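Local coordinates for protein exopolygalacturonate lyase (Vibrio vulnificus, PDB 5A29) that probably cleaves the pectin polymer polygalacturonate by beta-elimination, as a manganese-binding member of polysaccharide lyase family 2, at residues R311-E316 with G397-K402; I391-D396 with R404-H409. All blocks are in the same frame, centred on the assembly; numbering follows the deposited sequence.

From the N terminus, the chain first passes through 311-316, on helix 308-317, and returns 81 residues later as 397-402, where contact 1 closes a long excursion that is nearly half helical. Contact 2 is much more local: 391-396 and 404-409 pair across the base of a short loop that includes 397-402. The two contacts cross, since 391-396 precedes 397-402 and 404-409 follows it. Contact 2 thus draws the loop together at its neck while contact 1 fastens the loop to the helix. Arg-395 binds the backbone of Gln-312 and Asp-396 accepts from Lys-402 N, joining the two contacts directly.

Contact 1 of 2, residues R311-E316 with G397-K402; sequences RQFGPE and GYYGPK
Gln-312 reaches from helix 308-317 into the type I beta turn Gly-397 to Gly-400 and uses both ends of its amide there. Tyr-399 N donates to OE1 of Gln-312 at 2.9 Å, nearly straight at 161° and in the carbonyl plane, on a lone pair. NE2 of Gln-312 gives a hydrogen to Gly-400 O at 2.8 Å, the more bent of the two bonds, and a second one, at 3.0 Å, to the backbone O of Arg-395 just before the turn. An extended chain, with CG trans to the backbone nitrogen (chi1 -174°), carries the amide this far from the helix. Arg-395 completes the exchange by binding Gln-312 O.

Glycines suit both ends of the turn. Gly-397 CA lies 3.5 Å from Gln-312 CD, where a side chain would collide with the amide, and Gly-400 has backbone angles that few other residues tolerate. Gly-400 N closes the turn on Gly-397 O.

The apolar part is aromatic. Phe-313 CE2 meets Tyr-399 CD2 at 3.5 Å, and the rings lie obliquely to one another, their planes at 52°. Gln-312 OE1 sits at the edge of the Tyr-399 ring, in its plane and 3.4 Å from CD2, while Gln-312 CG lies over the face of Phe-313. Beyond the segments, Phe-382 meets Phe-313 edge-to-face. The next residue, Tyr-398, lays CD2 over one face of Tyr-399, makes a cation-pi contact with Arg-308 and lines a pocket for bound meso-tartaric acid.

Chemically, then, one buried amide satisfies peptide groups of the turn from both its donor and acceptor ends. This fixes its rotation, since a flip would place donor against donor at Tyr-399 N and acceptor against acceptor at Gly-400 O.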
ATOM      1  N   ARG A 311      26.471   0.062  -8.849  1.00 17.17           N
ATOM      2  CA  ARG A 311      27.533   0.156  -7.843  1.00 19.42           C
ATOM      3  C   ARG A 311      27.728  -1.100  -7.036  1.00 24.52           C
ATOM      4  O   ARG A 311      28.847  -1.621  -6.937  1.00 21.05           O
ATOM      5  CB  ARG A 311      27.346   1.328  -6.923  1.00 18.33           C
ATOM      6  CG  ARG A 311      27.619   2.688  -7.610  1.00 19.36           C
ATOM      7  CD  ARG A 311      27.296   3.873  -6.703  1.00 18.72           C
ATOM      8  NE  ARG A 311      28.197   3.922  -5.533  1.00 21.52           N
ATOM      9  CZ  ARG A 311      27.944   4.571  -4.392  1.00 21.47           C
ATOM     10  NH1 ARG A 311      26.833   5.327  -4.205  1.00 19.66           N
ATOM     11  NH2 ARG A 311      28.846   4.531  -3.424  1.00 21.24           N
ATOM     12  N   GLN A 312      26.638  -1.634  -6.480  1.00 20.65           N
ATOM     13  CA  GLN A 312      26.786  -2.814  -5.574  1.00 20.61           C
ATOM     14  C   GLN A 312      26.927  -4.146  -6.244  1.00 23.08           C
ATOM     15  O   GLN A 312      27.655  -5.000  -5.732  1.00 21.59           O
ATOM     16  CB  GLN A 312      25.605  -2.834  -4.561  1.00 20.05           C
ATOM     17  CG  GLN A 312      25.756  -3.957  -3.460  1.00 19.01           C
ATOM     18  CD  GLN A 312      24.850  -3.620  -2.313  1.00 19.85           C
ATOM     19  OE1 GLN A 312      23.895  -2.893  -2.511  1.00 18.94           O
ATOM     20  NE2 GLN A 312      25.193  -4.035  -1.087  1.00 19.71           N
ATOM     21  N   PHE A 313      26.245  -4.357  -7.397  1.00 20.23           N
ATOM     22  CA  PHE A 313      26.202  -5.633  -8.089  1.00 22.83           C
ATOM     23  C   PHE A 313      26.886  -5.667  -9.466  1.00 21.88           C
ATOM     24  O   PHE A 313      27.143  -6.754  -9.984  1.00 21.81           O
ATOM     25  CB  PHE A 313      24.730  -6.065  -8.296  1.00 20.54           C
ATOM     26  CG  PHE A 313      23.968  -6.280  -6.980  1.00 19.93           C
ATOM     27  CD1 PHE A 313      24.193  -7.442  -6.233  1.00 25.73           C
ATOM     28  CD2 PHE A 313      23.053  -5.343  -6.533  1.00 22.15           C
ATOM     29  CE1 PHE A 313      23.461  -7.690  -5.054  1.00 24.64           C
ATOM     30  CE2 PHE A 313      22.342  -5.568  -5.334  1.00 24.69           C
ATOM     31  CZ  PHE A 313      22.574  -6.730  -4.606  1.00 21.48           C
ATOM     32  N   GLY A 314      27.038  -4.485 -10.068  1.00 23.75           N
ATOM     33  CA  GLY A 314      27.558  -4.361 -11.471  1.00 21.66           C
ATOM     34  C   GLY A 314      28.861  -5.102 -11.753  1.00 25.67           C
ATOM     35  O   GLY A 314      28.957  -5.794 -12.759  1.00 24.88           O
ATOM     36  N   PRO A 315      29.840  -5.034 -10.831  1.00 29.34           N
ATOM     37  CA  PRO A 315      31.127  -5.741 -11.052  1.00 30.28           C
ATOM     38  C   PRO A 315      30.945  -7.226 -11.298  1.00 37.24           C
ATOM     39  O   PRO A 315      31.552  -7.769 -12.215  1.00 36.84           O
ATOM     40  CB  PRO A 315      31.884  -5.498  -9.730  1.00 30.09           C
ATOM     41  CG  PRO A 315      31.373  -4.175  -9.271  1.00 29.65           C
ATOM     42  CD  PRO A 315      29.884  -4.215  -9.594  1.00 28.22           C
ATOM     43  N   GLU A 316      30.062  -7.895 -10.557  1.00 31.33           N
ATOM     44  CA  GLU A 316      29.830  -9.296 -10.844  1.00 27.94           C
ATOM     45  C   GLU A 316      28.756  -9.568 -11.907  1.00 31.66           C
ATOM     46  O   GLU A 316      28.885 -10.492 -12.670  1.00 32.60           O
ATOM     47  CB  GLU A 316      29.478 -10.085  -9.567  1.00 30.53           C
ATOM     48  CG  GLU A 316      30.593 -10.095  -8.526  1.00 36.12           C
ATOM     49  CD  GLU A 316      30.754  -8.777  -7.755  1.00 37.22           C
ATOM     50  OE1 GLU A 316      29.746  -8.004  -7.619  1.00 35.73           O
ATOM     51  OE2 GLU A 316      31.893  -8.496  -7.259  1.00 36.66           O
ATOM     52  N   GLY A 397      26.308  -1.448   0.176  1.00 21.11           N
ATOM     53  CA  GLY A 397      25.618  -0.558  -0.776  1.00 20.28           C
ATOM     54  C   GLY A 397      24.166  -0.426  -0.330  1.00 24.35           C
ATOM     55  O   GLY A 397      23.769  -0.753   0.804  1.00 21.76           O
ATOM     56  N   TYR A 398      23.381   0.072  -1.265  1.00 19.13           N
ATOM     57  CA  TYR A 398      22.011   0.428  -1.029  1.00 20.25           C
ATOM     58  C   TYR A 398      21.196  -0.818  -0.660  1.00 17.44           C
ATOM     59  O   TYR A 398      20.223  -0.667   0.019  1.00 20.74           O
ATOM     60  CB  TYR A 398      21.474   1.008  -2.364  1.00 17.23           C
ATOM     61  CG  TYR A 398      20.087   1.593  -2.346  1.00 18.97           C
ATOM     62  CD1 TYR A 398      19.781   2.715  -1.578  1.00 17.73           C
ATOM     63  CD2 TYR A 398      19.128   1.104  -3.236  1.00 20.85           C
ATOM     64  CE1 TYR A 398      18.541   3.309  -1.620  1.00 21.32           C
ATOM     65  CE2 TYR A 398      17.876   1.711  -3.315  1.00 23.50           C
ATOM     66  CZ  TYR A 398      17.578   2.778  -2.481  1.00 23.13           C
ATOM     67  OH  TYR A 398      16.349   3.364  -2.556  1.00 22.96           O
ATOM     68  N   TYR A 399      21.557  -1.994  -1.138  1.00 16.44           N
ATOM     69  CA  TYR A 399      20.682  -3.156  -0.906  1.00 20.20           C
ATOM     70  C   TYR A 399      21.157  -3.914   0.340  1.00 23.82           C
ATOM     71  O   TYR A 399      20.561  -4.904   0.699  1.00 18.38           O
ATOM     72  CB  TYR A 399      20.653  -4.076  -2.104  1.00 16.58           C
ATOM     73  CG  TYR A 399      20.110  -3.300  -3.304  1.00 19.11           C
ATOM     74  CD1 TYR A 399      18.731  -3.244  -3.537  1.00 20.01           C
ATOM     75  CD2 TYR A 399      20.980  -2.562  -4.162  1.00 18.49           C
ATOM     76  CE1 TYR A 399      18.187  -2.501  -4.602  1.00 18.63           C
ATOM     77  CE2 TYR A 399      20.461  -1.864  -5.238  1.00 17.76           C
ATOM     78  CZ  TYR A 399      19.055  -1.843  -5.466  1.00 20.29           C
ATOM     79  OH  TYR A 399      18.506  -1.087  -6.514  1.00 19.03           O
ATOM     80  N   GLY A 400      22.134  -3.365   1.052  1.00 20.35           N
ATOM     81  CA  GLY A 400      22.505  -4.068   2.304  1.00 21.23           C
ATOM     82  C   GLY A 400      24.012  -3.963   2.558  1.00 25.62           C
ATOM     83  O   GLY A 400      24.766  -3.683   1.642  1.00 23.07           O
ATOM     84  N   PRO A 401      24.454  -4.292   3.787  1.00 24.60           N
ATOM     85  CA  PRO A 401      25.895  -4.376   4.085  1.00 20.27           C
ATOM     86  C   PRO A 401      26.520  -5.551   3.421  1.00 19.26           C
ATOM     87  O   PRO A 401      25.866  -6.557   3.068  1.00 18.24           O
ATOM     88  CB  PRO A 401      25.933  -4.593   5.647  1.00 20.76           C
ATOM     89  CG  PRO A 401      24.641  -5.346   5.907  1.00 24.32           C
ATOM     90  CD  PRO A 401      23.607  -4.714   4.931  1.00 23.63           C
ATOM     91  N   LYS A 402      27.854  -5.500   3.265  1.00 19.07           N
ATOM     92  CA  LYS A 402      28.568  -6.663   2.823  1.00 19.84           C
ATOM     93  C   LYS A 402      28.255  -7.876   3.759  1.00 20.78           C
ATOM     94  O   LYS A 402      28.175  -7.699   4.990  1.00 20.98           O
ATOM     95  CB  LYS A 402      30.068  -6.345   2.959  1.00 23.08           C
ATOM     96  CG  LYS A 402      31.021  -7.478   2.646  1.00 24.47           C
ATOM     97  CD  LYS A 402      32.426  -6.796   2.541  1.00 33.73           C
ATOM     98  CE  LYS A 402      33.566  -7.732   2.839  1.00 43.16           C
ATOM     99  NZ  LYS A 402      33.517  -8.773   1.800  1.00 41.76           N
TER

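Contact 2 of 2, residues I391-D396 with R404-H409; sequences IPLARD and RVFNAH
An irregular hairpin-like neck joins Leu-393 to Arg-404 and Pro-392 to Val-405, within the long loop between strand 377-378 and helix 417-426. Leu-393 N donates to Arg-404 O at 2.8 Å, with an angle of 152° at the hydrogen, the single direct hydrogen bond between the segments. The same carbonyl oxygen also receives a CA-H...O contact from Pro-392, whose CA is 3.2 Å away. The Pro-392 CA-H and Leu-393 N-H are neighbours along the chain, so both can point at the one oxygen.

The two runs pass in roughly antiparallel directions, yet they form no regular strands. Further along, where an antiparallel ladder would place its next backbone hydrogen bond, a water bridges them: it donates to Ile-391 O at 2.7 Å and accepts from Phe-406 N at 2.8 Å. That water lies at the edge of the Phe-406 ring, in its plane. Backbone hydrogen bonds between Leu-393 and Gly-403 and between Phe-406 and Gly-390 extend the pairing beyond the two segments.

Side chains pack on either side of this backbone link. Val-405 CG2 stands 3.9 Å from Pro-392 CG, the two side chains lying alongside and pointing the same way; CG2 is trans to the carbonyl carbon of Val-405, which directs it at the proline. Small and apolar, this methyl suits contact with the proline ring and CA. Leu-393 and Arg-404 also run side by side, with the leucine CD1 4.0 Å from the arginine CB, so the aliphatic root of the charged residue does the packing. The other leucine branch, CD2, approaches the edge of Phe-406 at CE2, 4.2 Å away. Buried Leu-393 touches Gln-312 and Phe-313 of helix 308-317 as well, and Phe-328 meets the Phe-406 ring.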
ATOM      1  N   ILE A 391      23.536 -15.966  -1.544  1.00 24.43           N
ATOM      2  CA  ILE A 391      24.892 -15.446  -1.803  1.00 25.07           C
ATOM      3  C   ILE A 391      25.187 -14.163  -0.993  1.00 24.62           C
ATOM      4  O   ILE A 391      24.525 -13.127  -1.168  1.00 24.83           O
ATOM      5  CB  ILE A 391      25.058 -15.180  -3.333  1.00 28.46           C
ATOM      6  CG1 ILE A 391      24.741 -16.456  -4.140  1.00 29.05           C
ATOM      7  CG2 ILE A 391      26.441 -14.654  -3.663  1.00 30.87           C
ATOM      8  CD1 ILE A 391      24.746 -16.258  -5.666  1.00 35.00           C
ATOM      9  N   PRO A 392      26.218 -14.196  -0.114  1.00 25.08           N
ATOM     10  CA  PRO A 392      26.432 -13.014   0.732  1.00 25.65           C
ATOM     11  C   PRO A 392      26.805 -11.843  -0.192  1.00 24.79           C
ATOM     12  O   PRO A 392      27.556 -12.055  -1.147  1.00 29.08           O
ATOM     13  CB  PRO A 392      27.613 -13.424   1.613  1.00 25.42           C
ATOM     14  CG  PRO A 392      27.566 -14.941   1.616  1.00 27.95           C
ATOM     15  CD  PRO A 392      27.087 -15.335   0.242  1.00 25.68           C
ATOM     16  N   LEU A 393      26.274 -10.663   0.058  1.00 20.19           N
ATOM     17  CA  LEU A 393      26.588  -9.507  -0.776  1.00 21.99           C
ATOM     18  C   LEU A 393      28.136  -9.281  -0.723  1.00 26.00           C
ATOM     19  O   LEU A 393      28.763  -9.331   0.342  1.00 22.18           O
ATOM     20  CB  LEU A 393      25.894  -8.242  -0.274  1.00 22.15           C
ATOM     21  CG  LEU A 393      24.340  -8.303  -0.265  1.00 19.30           C
ATOM     22  CD1 LEU A 393      23.747  -6.941  -0.083  1.00 21.09           C
ATOM     23  CD2 LEU A 393      23.828  -8.929  -1.573  1.00 19.57           C
ATOM     24  N   ALA A 394      28.710  -8.936  -1.864  1.00 23.24           N
ATOM     25  CA  ALA A 394      30.191  -8.782  -2.004  1.00 28.20           C
ATOM     26  C   ALA A 394      30.726  -7.507  -1.412  1.00 24.59           C
ATOM     27  O   ALA A 394      31.888  -7.458  -1.033  1.00 26.90           O
ATOM     28  CB  ALA A 394      30.619  -8.942  -3.491  1.00 26.03           C
ATOM     29  N   ARG A 395      29.903  -6.462  -1.285  1.00 21.45           N
ATOM     30  CA  ARG A 395      30.317  -5.190  -0.763  1.00 23.57           C
ATOM     31  C   ARG A 395      29.105  -4.475  -0.221  1.00 25.17           C
ATOM     32  O   ARG A 395      27.987  -4.862  -0.544  1.00 21.17           O
ATOM     33  CB  ARG A 395      30.941  -4.299  -1.907  1.00 24.99           C
ATOM     34  CG  ARG A 395      29.995  -4.002  -3.111  1.00 24.44           C
ATOM     35  CD  ARG A 395      30.764  -3.396  -4.342  1.00 23.31           C
ATOM     36  NE  ARG A 395      31.801  -4.321  -4.831  1.00 21.97           N
ATOM     37  CZ  ARG A 395      31.582  -5.382  -5.577  1.00 24.21           C
ATOM     38  NH1 ARG A 395      30.328  -5.766  -5.914  1.00 25.14           N
ATOM     39  NH2 ARG A 395      32.597  -6.148  -5.920  1.00 27.31           N
ATOM     40  N   ASP A 396      29.321  -3.430   0.562  1.00 21.24           N
ATOM     41  CA  ASP A 396      28.227  -2.628   1.068  1.00 23.79           C
ATOM     42  C   ASP A 396      27.550  -1.871  -0.071  1.00 26.40           C
ATOM     43  O   ASP A 396      28.179  -1.603  -1.113  1.00 21.47           O
ATOM     44  CB  ASP A 396      28.704  -1.550   2.024  1.00 24.84           C
ATOM     45  CG  ASP A 396      29.422  -2.091   3.292  1.00 33.67           C
ATOM     46  OD1 ASP A 396      28.992  -3.108   3.875  1.00 27.87           O
ATOM     47  OD2 ASP A 396      30.333  -1.378   3.767  1.00 31.62           O
ATOM     48  N   ARG A 404      25.353  -9.536   3.843  1.00 20.40           N
ATOM     49  CA  ARG A 404      23.899  -9.781   3.899  0.50 18.93           C
ATOM     50  C   ARG A 404      23.541 -10.924   2.948  1.00 20.01           C
ATOM     51  O   ARG A 404      24.142 -11.095   1.847  1.00 19.79           O
ATOM     52  CB  ARG A 404      23.073  -8.524   3.545  0.50 19.85           C
ATOM     53  CG  ARG A 404      21.582  -8.856   3.649  0.50 22.00           C
ATOM     54  CD  ARG A 404      20.634  -7.723   3.335  0.50 21.42           C
ATOM     55  NE  ARG A 404      20.608  -6.730   4.396  0.50 22.92           N
ATOM     56  CZ  ARG A 404      19.948  -5.583   4.280  0.50 20.51           C
ATOM     57  NH1 ARG A 404      19.269  -5.368   3.152  0.50 12.18           N
ATOM     58  NH2 ARG A 404      19.999  -4.672   5.281  0.50 20.40           N
ATOM     59  N   VAL A 405      22.563 -11.732   3.357  1.00 19.04           N
ATOM     60  CA  VAL A 405      22.137 -12.834   2.581  1.00 18.04           C
ATOM     61  C   VAL A 405      20.652 -12.672   2.402  1.00 19.08           C
ATOM     62  O   VAL A 405      19.934 -12.435   3.385  1.00 18.94           O
ATOM     63  CB  VAL A 405      22.483 -14.197   3.295  1.00 18.16           C
ATOM     64  CG1 VAL A 405      21.806 -15.346   2.574  1.00 19.10           C
ATOM     65  CG2 VAL A 405      24.001 -14.470   3.164  1.00 17.79           C
ATOM     66  N   PHE A 406      20.182 -12.814   1.153  1.00 19.48           N
ATOM     67  CA  PHE A 406      18.726 -12.847   0.854  1.00 20.65           C
ATOM     68  C   PHE A 406      18.383 -14.320   0.595  1.00 19.88           C
ATOM     69  O   PHE A 406      19.014 -14.965  -0.230  1.00 22.61           O
ATOM     70  CB  PHE A 406      18.412 -12.026  -0.432  1.00 20.29           C
ATOM     71  CG  PHE A 406      18.529 -10.564  -0.229  1.00 21.69           C
ATOM     72  CD1 PHE A 406      17.496  -9.846   0.304  1.00 20.64           C
ATOM     73  CD2 PHE A 406      19.722  -9.889  -0.567  1.00 18.90           C
ATOM     74  CE1 PHE A 406      17.587  -8.442   0.487  1.00 22.24           C
ATOM     75  CE2 PHE A 406      19.818  -8.499  -0.366  1.00 21.49           C
ATOM     76  CZ  PHE A 406      18.765  -7.775   0.163  1.00 20.54           C
ATOM     77  N   ASN A 407      17.483 -14.868   1.398  1.00 18.97           N
ATOM     78  CA  ASN A 407      16.989 -16.252   1.232  1.00 19.02           C
ATOM     79  C   ASN A 407      15.700 -16.201   0.409  1.00 22.73           C
ATOM     80  O   ASN A 407      15.093 -15.114   0.246  1.00 20.90           O
ATOM     81  CB  ASN A 407      16.662 -16.844   2.621  1.00 19.25           C
ATOM     82  CG  ASN A 407      17.947 -17.085   3.457  1.00 22.81           C
ATOM     83  OD1 ASN A 407      18.058 -16.617   4.604  1.00 28.45           O
ATOM     84  ND2 ASN A 407      18.900 -17.724   2.857  1.00 17.91           N
ATOM     85  N   ALA A 408      15.277 -17.351  -0.122  1.00 21.87           N
ATOM     86  CA  ALA A 408      13.901 -17.425  -0.713  1.00 21.19           C
ATOM     87  C   ALA A 408      12.924 -17.155   0.428  1.00 26.92           C
ATOM     88  O   ALA A 408      13.218 -17.520   1.546  1.00 27.88           O
ATOM     89  CB  ALA A 408      13.690 -18.786  -1.329  1.00 20.30           C
ATOM     90  N   HIS A 409      11.881 -16.363   0.191  1.00 24.23           N
ATOM     91  CA  HIS A 409      10.986 -15.857   1.249  0.50 30.06           C
ATOM     92  C   HIS A 409       9.603 -16.485   1.039  1.00 31.17           C
ATOM     93  O   HIS A 409       9.187 -16.675  -0.081  1.00 23.32           O
ATOM     94  CB  HIS A 409      10.909 -14.317   1.163  0.50 30.76           C
ATOM     95  CG  HIS A 409       9.668 -13.701   1.765  0.50 29.95           C
ATOM     96  ND1 HIS A 409       9.519 -13.484   3.125  0.50 28.83           N
ATOM     97  CD2 HIS A 409       8.566 -13.166   1.176  0.50 27.76           C
ATOM     98  CE1 HIS A 409       8.354 -12.895   3.350  0.50 32.42           C
ATOM     99  NE2 HIS A 409       7.762 -12.678   2.183  0.50 29.25           N
TER
HETATM  100  O   HOH W   1      21.826 -12.708  -1.123  1.00 21.88           O